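Local structure of vacuolar protein sorting protein 36 (Saccharomyces cerevisiae, 2CAY) at residues Leu100-Pro105 with Glu110-Ser115; Gln60-Ile65 with Asp80-Val85; Tyr11-Glu16 with Leu24-Glu29. The protein is a subunit of the membrane-trafficking complex ESCRT-II and, through its N-terminal PH-type GLUE domain, probably binds lipids and helps recruit the complex to membranes. All coordinates share one frame; numbering follows the deposited sequence.

Contact 1. Residues Leu100-Pro105 with Glu110-Ser115; sequences LFFKDP and EFVQLS. With SO4 (sulfate ion), chain C.
L100 and V112 face each other as an antiparallel hydrogen-bonded pair, and both of their backbone bonds are nearly straight. L100 N donates to V112 O at 2.7 Å and V112 N to L100 O at 3.1 Å. Apolar contacts occupy both faces of this hairpin. On one, L100 CD1 rests 3.9 Å from V112 CG1. F102 has CG anti to its carbonyl carbon (chi1 -62°), which carries the ring toward the partner strand: CZ touches V112 CG2 at 3.6 Å, and E110 O lies at the ring edge near its plane. With an alanine in place of F102, V112 CG2 and the ring of Y11 that stacks on the phenyl would probably lose their partner, leaving a gap. On the other face, the edge of the F101 ring takes F111 CB in plane, 4.0 Å from CD1. Polar chemistry appears at the far end, where S115 OG donates to sulfate O1 at 2.8 Å; this sulfate, probably from the crystallisation liquor, is also bound by Y41, S95, R97 and R117, and the pocket could perhaps accept a lipid phosphate. The OH of Y84 of a second subunit bonds to F102 N and E110 O. The hairpin of strands 97-102 and 112-116 lies mid-sheet, between strand 82-88, where A83 and Y84 bond to F101, and strand 38-42.

Contact 2. Residues Gln60-Ile65 with Asp80-Val85; sequences QRIIYI and DDLAYV
I62 and L82 make a small apolar contact between the two sheets of the domain: I62 stands on strand 61-66 of one, L82 at the start of strand 82-88 of the other. Their terminal methyls do the touching, with I62 CD1 4.1 Å from L82 CD1 and the two side chains crossing at about a right angle. I62 has CG1 anti to its carbonyl carbon (chi1 -69°), and the extended chain beyond it delivers CD1 across the interior. Each also touches L100, on strand 97-102, the neighbour of L82's strand, which makes the pair part of a wider buried cluster.

Nearer the surface, contact passes through solvent. Q60 O and D80 N stand 4.5 Å apart, and one water spans them, donating to Q60 O at 2.7 Å and accepting from D80 N at 3.0 Å. The water thus bridges two backbone groups where the two backbones come nearest.

Beyond L82 the chain turns a corner at A83, and A83 and Y84 both face F101 in a classic beta bulge. Helix 122-137 borders the contact, T128 touching I62, I135 touching D80 and L132 touching V85. Two antiparallel sheets meeting through apolar side chains, with a C-terminal helix capping one end of the sandwich, are the hallmark of the PH fold, and this pair is one point where its two sheets close on each other.

Contact 3. Residues Tyr11-Glu16 with Leu24-Glu29; sequences YWHYVE and LLREGE
E16 and L24 bring the two segments together through their backbones, with CA atoms 5.8 Å apart. L24 N donates to E16 O at 3.0 Å in a nearly straight bond (169°). The return link is indirect: a water accepts from E16 N at 3.1 Å and gives a weak bond to L24 O at 3.4 Å. The pairing goes no further, for the 24-29 segment soon folds into a type II beta turn from R26 to E29, closed by E29 N to R26 O at 2.9 Å. G28 holds the positive phi (75°) that suits its place in such a turn. The extended side chain of E29 reaches back to the start of the turn, its OE1 receiving R26 N at 2.8 Å through the anti lone pair, while OE2 is taken by R61 and T58.

Among side chains the contact is slight. L24 has CG anti to the carbonyl carbon (chi1 -58°), which lays its branch obliquely across E16, where CD1 lies 3.9 Å from OE1. Farther in, R26 NH1 sits 4.3 Å from H13 NE2, obliquely to the imidazole and without a bond. The guanidinium is instead fixed by E78 and Q60, whose oxygens both bond to NH2; the negative charge of E78 would probably offset any unfavourable effect of a charged histidine. The arrangement is that of a surface loop anchored beside an edge strand: strand 13-14 is an outermost strand of the sheet that also holds strands 75-78 and 61-66 of this PH-type domain, and the turn of 26-29 leads the chain on to strand 31-35 at that sheet's other border.

The three contacts illustrate how chemistry follows depth in a small beta domain. Contact 1 is buried and joins neighbouring strands of one sheet by direct backbone bonds and apolar side-chain contacts. Contact 2, partly buried, spans the two sheets, where methyls meet inside and a water bridges the backbones nearer the surface. Contact 3 lies at the surface and relies on one direct backbone bond and a weak water bridge, with charges paired to residues outside it. Contacts 1 and 2 are joined by the pairing of strands 97-102 and 82-88, and both reach the second subunit. The R61-E29 salt bridge ties contacts 2 and 3, while Y11 and W12 pack onto the hairpin of contact 1.

Contact 1. Residues Leu100-Pro105 with Glu110-Ser115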
loop_
_atom_site.group_PDB
_atom_site.type_symbol
_atom_site.label_atom_id
_atom_site.label_comp_id
_atom_site.label_asym_id
_atom_site.label_seq_id
_atom_site.Cartn_x
_atom_site.Cartn_y
_atom_site.Cartn_z
ATOM N N LEU A 100 -7.192 -0.459 -12.370
ATOM C CA LEU A 100 -8.299 -1.278 -12.910
ATOM C C LEU A 100 -7.809 -2.701 -13.183
ATOM O O LEU A 100 -6.878 -2.892 -13.984
ATOM C CB LEU A 100 -8.830 -0.654 -14.213
ATOM C CG LEU A 100 -9.062 0.860 -14.144
ATOM C CD1 LEU A 100 -9.565 1.402 -15.519
ATOM C CD2 LEU A 100 -10.037 1.188 -13.033
ATOM N N PHE A 101 -8.484 -3.673 -12.557
ATOM C CA PHE A 101 -8.225 -5.109 -12.753
ATOM C C PHE A 101 -9.253 -5.728 -13.689
ATOM O O PHE A 101 -10.471 -5.559 -13.467
ATOM C CB PHE A 101 -8.304 -5.820 -11.410
ATOM C CG PHE A 101 -7.090 -5.655 -10.559
ATOM C CD1 PHE A 101 -5.906 -5.154 -11.092
ATOM C CD2 PHE A 101 -7.086 -6.143 -9.261
ATOM C CE1 PHE A 101 -4.780 -5.058 -10.315
ATOM C CE2 PHE A 101 -5.942 -6.051 -8.477
ATOM C CZ PHE A 101 -4.798 -5.500 -9.018
ATOM N N PHE A 102 -8.765 -6.415 -14.732
ATOM C CA PHE A 102 -9.634 -7.077 -15.724
ATOM C C PHE A 102 -10.105 -8.442 -15.252
ATOM O O PHE A 102 -9.429 -9.098 -14.471
ATOM C CB PHE A 102 -8.912 -7.275 -17.055
ATOM C CG PHE A 102 -8.500 -6.002 -17.721
ATOM C CD1 PHE A 102 -9.460 -5.106 -18.176
ATOM C CD2 PHE A 102 -7.155 -5.718 -17.908
ATOM C CE1 PHE A 102 -9.087 -3.910 -18.793
ATOM C CE2 PHE A 102 -6.754 -4.528 -18.530
ATOM C CZ PHE A 102 -7.720 -3.622 -18.961
ATOM N N LYS A 103 -11.244 -8.881 -15.767
ATOM C CA LYS A 103 -11.740 -10.226 -15.501
ATOM C C LYS A 103 -10.823 -11.275 -16.159
ATOM O O LYS A 103 -10.617 -12.351 -15.615
ATOM C CB LYS A 103 -13.160 -10.393 -16.059
ATOM C CG LYS A 103 -14.224 -9.652 -15.289
ATOM C CD LYS A 103 -15.577 -10.073 -15.831
ATOM C CE LYS A 103 -16.700 -9.455 -15.055
ATOM N NZ LYS A 103 -17.955 -9.708 -15.815
ATOM N N ASP A 104 -10.273 -10.947 -17.318
ATOM C CA ASP A 104 -9.633 -11.971 -18.163
ATOM C C ASP A 104 -8.302 -11.439 -18.734
ATOM O O ASP A 104 -8.181 -11.230 -19.949
ATOM C CB ASP A 104 -10.644 -12.374 -19.263
ATOM C CG ASP A 104 -10.201 -13.564 -20.098
ATOM O OD1 ASP A 104 -9.554 -14.489 -19.561
ATOM O OD2 ASP A 104 -10.538 -13.567 -21.314
ATOM N N PRO A 105 -7.302 -11.165 -17.849
ATOM C CA PRO A 105 -6.028 -10.649 -18.335
ATOM C C PRO A 105 -5.227 -11.754 -19.049
ATOM O O PRO A 105 -5.357 -12.920 -18.689
ATOM C CB PRO A 105 -5.302 -10.239 -17.047
ATOM C CG PRO A 105 -5.845 -11.119 -16.006
ATOM C CD PRO A 105 -7.302 -11.290 -16.377
ATOM N N GLU A 110 -0.976 -7.219 -17.113
ATOM C CA GLU A 110 -1.951 -6.457 -17.872
ATOM C C GLU A 110 -3.052 -5.949 -16.939
ATOM O O GLU A 110 -3.947 -6.708 -16.538
ATOM C CB GLU A 110 -2.599 -7.357 -18.906
ATOM C CG GLU A 110 -1.607 -8.046 -19.826
ATOM C CD GLU A 110 -1.741 -7.585 -21.238
ATOM O OE1 GLU A 110 -2.275 -8.387 -22.041
ATOM O OE2 GLU A 110 -1.332 -6.434 -21.542
ATOM N N PHE A 111 -2.965 -4.668 -16.624
ATOM C CA PHE A 111 -4.005 -3.946 -15.894
ATOM C C PHE A 111 -3.880 -2.489 -16.338
ATOM O O PHE A 111 -2.954 -2.121 -17.061
ATOM C CB PHE A 111 -3.844 -4.089 -14.349
ATOM C CG PHE A 111 -2.483 -3.667 -13.835
ATOM C CD1 PHE A 111 -2.247 -2.357 -13.394
ATOM C CD2 PHE A 111 -1.447 -4.592 -13.743
ATOM C CE1 PHE A 111 -0.990 -1.974 -12.917
ATOM C CE2 PHE A 111 -0.196 -4.207 -13.278
ATOM C CZ PHE A 111 0.029 -2.907 -12.844
ATOM N N VAL A 112 -4.814 -1.654 -15.910
ATOM C CA VAL A 112 -4.764 -0.245 -16.286
ATOM C C VAL A 112 -4.640 0.636 -15.062
ATOM O O VAL A 112 -5.096 0.272 -13.990
ATOM C CB VAL A 112 -6.057 0.187 -17.103
ATOM C CG1 VAL A 112 -6.134 1.755 -17.236
ATOM C CG2 VAL A 112 -6.065 -0.492 -18.486
ATOM N N GLN A 113 -4.028 1.799 -15.218
ATOM C CA GLN A 113 -4.129 2.833 -14.160
ATOM C C GLN A 113 -4.580 4.147 -14.752
ATOM O O GLN A 113 -4.175 4.517 -15.861
ATOM C CB GLN A 113 -2.808 3.081 -13.447
ATOM C CG GLN A 113 -1.929 1.831 -13.213
ATOM C CD GLN A 113 -0.638 2.204 -12.509
ATOM O OE1 GLN A 113 -0.672 2.916 -11.494
ATOM N NE2 GLN A 113 0.511 1.760 -13.060
ATOM N N LEU A 114 -5.350 4.885 -13.960
ATOM C CA LEU A 114 -5.667 6.274 -14.233
ATOM C C LEU A 114 -4.828 7.110 -13.261
ATOM O O LEU A 114 -4.855 6.856 -12.037
ATOM C CB LEU A 114 -7.157 6.516 -13.953
ATOM C CG LEU A 114 -8.107 5.528 -14.637
ATOM C CD1 LEU A 114 -9.582 5.938 -14.299
ATOM C CD2 LEU A 114 -7.897 5.488 -16.145
ATOM N N SER A 115 -4.099 8.092 -13.768
ATOM C CA SER A 115 -3.256 8.870 -12.888
ATOM C C SER A 115 -3.767 10.305 -12.793
ATOM O O SER A 115 -3.915 10.992 -13.822
ATOM C CB SER A 115 -1.783 8.786 -13.342
ATOM O OG SER A 115 -0.952 9.494 -12.426
HETATM S S SO4 C . 2.435 10.138 -12.071
HETATM O O1 SO4 C . 1.749 9.447 -13.147
HETATM O O2 SO4 C . 2.060 11.553 -12.043
HETATM O O3 SO4 C . 3.878 10.044 -12.354
HETATM O O4 SO4 C . 2.107 9.613 -10.772
#

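Contact 2. Residues Gln60-Ile65 with Asp80-Val85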
loop_
_atom_site.group_PDB
_atom_site.type_symbol
_atom_site.label_atom_id
_atom_site.label_comp_id
_atom_site.label_asym_id
_atom_site.label_seq_id
_atom_site.Cartn_x
_atom_site.Cartn_y
_atom_site.Cartn_z
ATOM N N GLN A 60 -21.769 2.630 -18.370
ATOM C CA GLN A 60 -21.257 1.457 -19.070
ATOM C C GLN A 60 -19.751 1.420 -19.202
ATOM O O GLN A 60 -19.195 0.351 -19.407
ATOM C CB GLN A 60 -21.815 1.424 -20.504
ATOM C CG GLN A 60 -23.345 1.333 -20.567
ATOM C CD GLN A 60 -23.843 1.276 -21.996
ATOM O OE1 GLN A 60 -23.101 0.923 -22.900
ATOM N NE2 GLN A 60 -25.112 1.629 -22.201
ATOM N N ARG A 61 -19.109 2.584 -19.185
ATOM C CA ARG A 61 -17.698 2.700 -19.628
ATOM C C ARG A 61 -16.886 3.678 -18.788
ATOM O O ARG A 61 -17.444 4.571 -18.152
ATOM C CB ARG A 61 -17.618 3.159 -21.096
ATOM C CG ARG A 61 -18.148 2.098 -22.100
ATOM C CD ARG A 61 -17.839 2.481 -23.544
ATOM N NE ARG A 61 -18.678 3.585 -24.004
ATOM C CZ ARG A 61 -18.535 4.174 -25.192
ATOM N NH1 ARG A 61 -17.578 3.785 -26.033
ATOM N NH2 ARG A 61 -19.347 5.168 -25.545
ATOM N N ILE A 62 -15.562 3.540 -18.858
ATOM C CA ILE A 62 -14.646 4.617 -18.521
ATOM C C ILE A 62 -14.073 5.117 -19.835
ATOM O O ILE A 62 -13.601 4.319 -20.668
ATOM C CB ILE A 62 -13.494 4.131 -17.572
ATOM C CG1 ILE A 62 -14.053 3.800 -16.181
ATOM C CG2 ILE A 62 -12.387 5.197 -17.502
ATOM C CD1 ILE A 62 -13.191 2.729 -15.351
ATOM N N ILE A 63 -14.101 6.426 -20.030
ATOM C CA ILE A 63 -13.707 7.017 -21.290
ATOM C C ILE A 63 -12.638 8.056 -21.101
ATOM O O ILE A 63 -12.775 8.963 -20.298
ATOM C CB ILE A 63 -14.924 7.651 -22.002
ATOM C CG1 ILE A 63 -15.969 6.568 -22.378
ATOM C CG2 ILE A 63 -14.459 8.506 -23.235
ATOM C CD1 ILE A 63 -17.333 7.174 -22.774
ATOM N N TYR A 64 -11.549 7.924 -21.843
ATOM C CA TYR A 64 -10.484 8.925 -21.835
ATOM C C TYR A 64 -10.602 9.820 -23.063
ATOM O O TYR A 64 -10.543 9.310 -24.194
ATOM C CB TYR A 64 -9.114 8.226 -21.781
ATOM C CG TYR A 64 -7.935 9.135 -22.041
ATOM C CD1 TYR A 64 -7.282 9.810 -20.984
ATOM C CD2 TYR A 64 -7.477 9.343 -23.347
ATOM C CE1 TYR A 64 -6.217 10.661 -21.238
ATOM C CE2 TYR A 64 -6.411 10.195 -23.606
ATOM C CZ TYR A 64 -5.794 10.842 -22.545
ATOM O OH TYR A 64 -4.747 11.676 -22.808
ATOM N N ILE A 65 -10.744 11.134 -22.836
ATOM C CA ILE A 65 -10.807 12.132 -23.934
ATOM C C ILE A 65 -9.502 12.927 -23.984
ATOM O O ILE A 65 -9.228 13.765 -23.097
ATOM C CB ILE A 65 -12.023 13.117 -23.796
ATOM C CG1 ILE A 65 -13.360 12.366 -23.688
ATOM C CG2 ILE A 65 -12.024 14.142 -24.947
ATOM C CD1 ILE A 65 -13.666 11.388 -24.852
ATOM N N ASP A 80 -17.997 -3.709 -17.914
ATOM C CA ASP A 80 -18.259 -5.151 -17.950
ATOM C C ASP A 80 -16.989 -6.025 -18.101
ATOM O O ASP A 80 -17.046 -7.208 -17.855
ATOM C CB ASP A 80 -19.240 -5.496 -19.072
ATOM C CG ASP A 80 -19.779 -6.926 -18.940
ATOM O OD1 ASP A 80 -20.534 -7.213 -17.961
ATOM O OD2 ASP A 80 -19.423 -7.766 -19.809
ATOM N N ASP A 81 -15.864 -5.448 -18.498
ATOM C CA ASP A 81 -14.595 -6.204 -18.610
ATOM C C ASP A 81 -13.734 -6.163 -17.312
ATOM O O ASP A 81 -12.641 -6.779 -17.241
ATOM C CB ASP A 81 -13.802 -5.695 -19.806
ATOM C CG ASP A 81 -14.465 -6.065 -21.160
ATOM O OD1 ASP A 81 -15.359 -6.952 -21.169
ATOM O OD2 ASP A 81 -14.089 -5.457 -22.190
ATOM N N LEU A 82 -14.235 -5.463 -16.294
ATOM C CA LEU A 82 -13.498 -5.257 -15.047
ATOM C C LEU A 82 -13.997 -6.131 -13.908
ATOM O O LEU A 82 -15.188 -6.426 -13.796
ATOM C CB LEU A 82 -13.574 -3.779 -14.602
ATOM C CG LEU A 82 -13.045 -2.684 -15.530
ATOM C CD1 LEU A 82 -13.083 -1.315 -14.789
ATOM C CD2 LEU A 82 -11.615 -2.969 -16.073
ATOM N N ALA A 83 -13.064 -6.530 -13.043
ATOM C CA ALA A 83 -13.371 -7.265 -11.833
ATOM C C ALA A 83 -13.213 -6.448 -10.555
ATOM O O ALA A 83 -14.021 -6.610 -9.603
ATOM C CB ALA A 83 -12.550 -8.599 -11.760
ATOM N N TYR A 84 -12.193 -5.577 -10.502
ATOM C CA TYR A 84 -11.984 -4.706 -9.333
ATOM C C TYR A 84 -11.401 -3.377 -9.760
ATOM O O TYR A 84 -10.770 -3.268 -10.798
ATOM C CB TYR A 84 -10.969 -5.306 -8.319
ATOM C CG TYR A 84 -11.196 -6.734 -7.884
ATOM C CD1 TYR A 84 -11.816 -7.004 -6.658
ATOM C CD2 TYR A 84 -10.778 -7.815 -8.677
ATOM C CE1 TYR A 84 -12.047 -8.326 -6.220
ATOM C CE2 TYR A 84 -11.004 -9.151 -8.259
ATOM C CZ TYR A 84 -11.622 -9.391 -7.020
ATOM O OH TYR A 84 -11.820 -10.676 -6.589
ATOM N N VAL A 85 -11.592 -2.365 -8.915
ATOM C CA VAL A 85 -10.830 -1.136 -9.004
ATOM C C VAL A 85 -10.257 -0.880 -7.606
ATOM O O VAL A 85 -10.890 -1.223 -6.596
ATOM C CB VAL A 85 -11.654 0.073 -9.569
ATOM C CG1 VAL A 85 -12.375 -0.305 -10.828
ATOM C CG2 VAL A 85 -12.663 0.564 -8.550
HETATM O O HOH W 1 -19.798 -2.221 -19.815
#

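Contact 3. Residues Tyr11-Glu16 with Leu24-Glu29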
loop_
_atom_site.group_PDB
_atom_site.type_symbol
_atom_site.label_atom_id
_atom_site.label_comp_id
_atom_site.label_asym_id
_atom_site.label_seq_id
_atom_site.Cartn_x
_atom_site.Cartn_y
_atom_site.Cartn_z
ATOM N N TYR A 11 -7.840 -4.224 -24.683
ATOM C CA TYR A 11 -8.828 -3.860 -23.681
ATOM C C TYR A 11 -9.511 -2.511 -23.992
ATOM O O TYR A 11 -10.679 -2.323 -23.685
ATOM C CB TYR A 11 -8.149 -3.819 -22.306
ATOM C CG TYR A 11 -7.283 -5.040 -22.004
ATOM C CD1 TYR A 11 -7.852 -6.221 -21.492
ATOM C CD2 TYR A 11 -5.891 -5.016 -22.233
ATOM C CE1 TYR A 11 -7.050 -7.362 -21.203
ATOM C CE2 TYR A 11 -5.080 -6.153 -21.955
ATOM C CZ TYR A 11 -5.665 -7.320 -21.438
ATOM O OH TYR A 11 -4.866 -8.436 -21.156
ATOM N N TRP A 12 -8.772 -1.581 -24.585
ATOM C CA TRP A 12 -9.298 -0.267 -24.896
ATOM C C TRP A 12 -9.932 -0.268 -26.302
ATOM O O TRP A 12 -9.509 -1.030 -27.182
ATOM C CB TRP A 12 -8.190 0.781 -24.825
ATOM C CG TRP A 12 -7.665 1.203 -23.413
ATOM C CD1 TRP A 12 -6.499 0.775 -22.810
ATOM C CD2 TRP A 12 -8.239 2.179 -22.510
ATOM N NE1 TRP A 12 -6.335 1.395 -21.596
ATOM C CE2 TRP A 12 -7.382 2.256 -21.378
ATOM C CE3 TRP A 12 -9.390 2.969 -22.538
ATOM C CZ2 TRP A 12 -7.646 3.098 -20.285
ATOM C CZ3 TRP A 12 -9.663 3.815 -21.440
ATOM C CH2 TRP A 12 -8.783 3.874 -20.332
ATOM N N HIS A 13 -10.957 0.552 -26.506
ATOM C CA HIS A 13 -11.542 0.718 -27.850
ATOM C C HIS A 13 -11.570 2.201 -28.243
ATOM O O HIS A 13 -11.533 3.103 -27.386
ATOM C CB HIS A 13 -12.928 0.043 -27.977
ATOM C CG HIS A 13 -13.936 0.519 -26.971
ATOM N ND1 HIS A 13 -14.520 1.771 -27.028
ATOM C CD2 HIS A 13 -14.438 -0.074 -25.863
ATOM C CE1 HIS A 13 -15.335 1.928 -25.995
ATOM N NE2 HIS A 13 -15.314 0.821 -25.282
ATOM N N TYR A 14 -11.629 2.464 -29.547
ATOM C CA TYR A 14 -11.660 3.841 -30.028
ATOM C C TYR A 14 -13.016 4.469 -29.645
ATOM O O TYR A 14 -14.056 3.785 -29.659
ATOM C CB TYR A 14 -11.424 3.844 -31.550
ATOM C CG TYR A 14 -11.615 5.180 -32.208
ATOM C CD1 TYR A 14 -10.647 6.179 -32.122
ATOM C CD2 TYR A 14 -12.798 5.455 -32.904
ATOM C CE1 TYR A 14 -10.853 7.427 -32.741
ATOM C CE2 TYR A 14 -13.008 6.683 -33.504
ATOM C CZ TYR A 14 -12.049 7.654 -33.421
ATOM O OH TYR A 14 -12.301 8.853 -34.045
ATOM N N VAL A 15 -12.985 5.742 -29.261
ATOM C CA VAL A 15 -14.199 6.509 -28.907
ATOM C C VAL A 15 -14.264 7.773 -29.794
ATOM O O VAL A 15 -13.290 8.508 -29.898
ATOM C CB VAL A 15 -14.224 6.924 -27.381
ATOM C CG1 VAL A 15 -15.319 7.967 -27.108
ATOM C CG2 VAL A 15 -14.475 5.710 -26.507
ATOM N N GLU A 16 -15.416 8.007 -30.424
ATOM C CA GLU A 16 -15.622 9.213 -31.235
ATOM C C GLU A 16 -16.044 10.346 -30.328
ATOM O O GLU A 16 -16.775 10.120 -29.350
ATOM C CB GLU A 16 -16.740 8.981 -32.264
ATOM C CG GLU A 16 -16.481 7.899 -33.316
ATOM C CD GLU A 16 -17.611 7.847 -34.365
ATOM O OE1 GLU A 16 -18.238 8.897 -34.606
ATOM O OE2 GLU A 16 -17.896 6.773 -34.915
ATOM N N LEU A 24 -19.318 10.848 -27.870
ATOM C CA LEU A 24 -20.596 10.459 -28.443
ATOM C C LEU A 24 -20.983 9.143 -27.799
ATOM O O LEU A 24 -20.318 8.129 -27.987
ATOM C CB LEU A 24 -20.489 10.325 -29.980
ATOM C CG LEU A 24 -20.014 11.595 -30.711
ATOM C CD1 LEU A 24 -19.980 11.406 -32.224
ATOM C CD2 LEU A 24 -20.870 12.789 -30.351
ATOM N N LEU A 25 -22.047 9.174 -27.010
ATOM C CA LEU A 25 -22.392 8.071 -26.121
ATOM C C LEU A 25 -23.422 7.152 -26.745
ATOM O O LEU A 25 -24.169 7.549 -27.658
ATOM C CB LEU A 25 -22.868 8.632 -24.781
ATOM C CG LEU A 25 -21.896 8.877 -23.597
ATOM C CD1 LEU A 25 -20.399 8.794 -23.865
ATOM C CD2 LEU A 25 -22.248 10.111 -22.786
ATOM N N ARG A 26 -23.454 5.920 -26.252
ATOM C CA ARG A 26 -24.371 4.919 -26.757
ATOM C C ARG A 26 -25.803 5.173 -26.292
ATOM O O ARG A 26 -26.031 5.938 -25.343
ATOM C CB ARG A 26 -23.855 3.524 -26.400
ATOM C CG ARG A 26 -22.431 3.356 -26.921
ATOM C CD ARG A 26 -21.932 1.932 -26.987
ATOM N NE ARG A 26 -21.642 1.378 -25.679
ATOM C CZ ARG A 26 -20.534 0.714 -25.331
ATOM N NH1 ARG A 26 -19.527 0.494 -26.166
ATOM N NH2 ARG A 26 -20.441 0.267 -24.097
ATOM N N GLU A 27 -26.771 4.568 -26.982
ATOM C CA GLU A 27 -28.161 4.729 -26.596
ATOM C C GLU A 27 -28.350 4.369 -25.119
ATOM O O GLU A 27 -27.962 3.283 -24.673
ATOM C CB GLU A 27 -29.091 3.900 -27.496
ATOM C CG GLU A 27 -30.581 4.023 -27.132
ATOM C CD GLU A 27 -31.517 3.948 -28.351
ATOM O OE1 GLU A 27 -31.148 4.437 -29.464
ATOM O OE2 GLU A 27 -32.640 3.413 -28.186
ATOM N N GLY A 28 -28.923 5.294 -24.357
ATOM C CA GLY A 28 -29.218 5.033 -22.947
ATOM C C GLY A 28 -27.986 5.058 -22.038
ATOM O O GLY A 28 -28.090 4.828 -20.834
ATOM N N GLU A 29 -26.816 5.311 -22.613
ATOM C CA GLU A 29 -25.603 5.479 -21.804
ATOM C C GLU A 29 -25.525 6.917 -21.244
ATOM O O GLU A 29 -25.631 7.884 -22.006
ATOM C CB GLU A 29 -24.380 5.141 -22.656
ATOM C CG GLU A 29 -23.079 5.129 -21.872
ATOM C CD GLU A 29 -21.835 5.001 -22.766
ATOM O OE1 GLU A 29 -21.921 5.147 -24.016
ATOM O OE2 GLU A 29 -20.746 4.773 -22.205
HETATM O O HOH W 2 -18.010 6.426 -29.812
#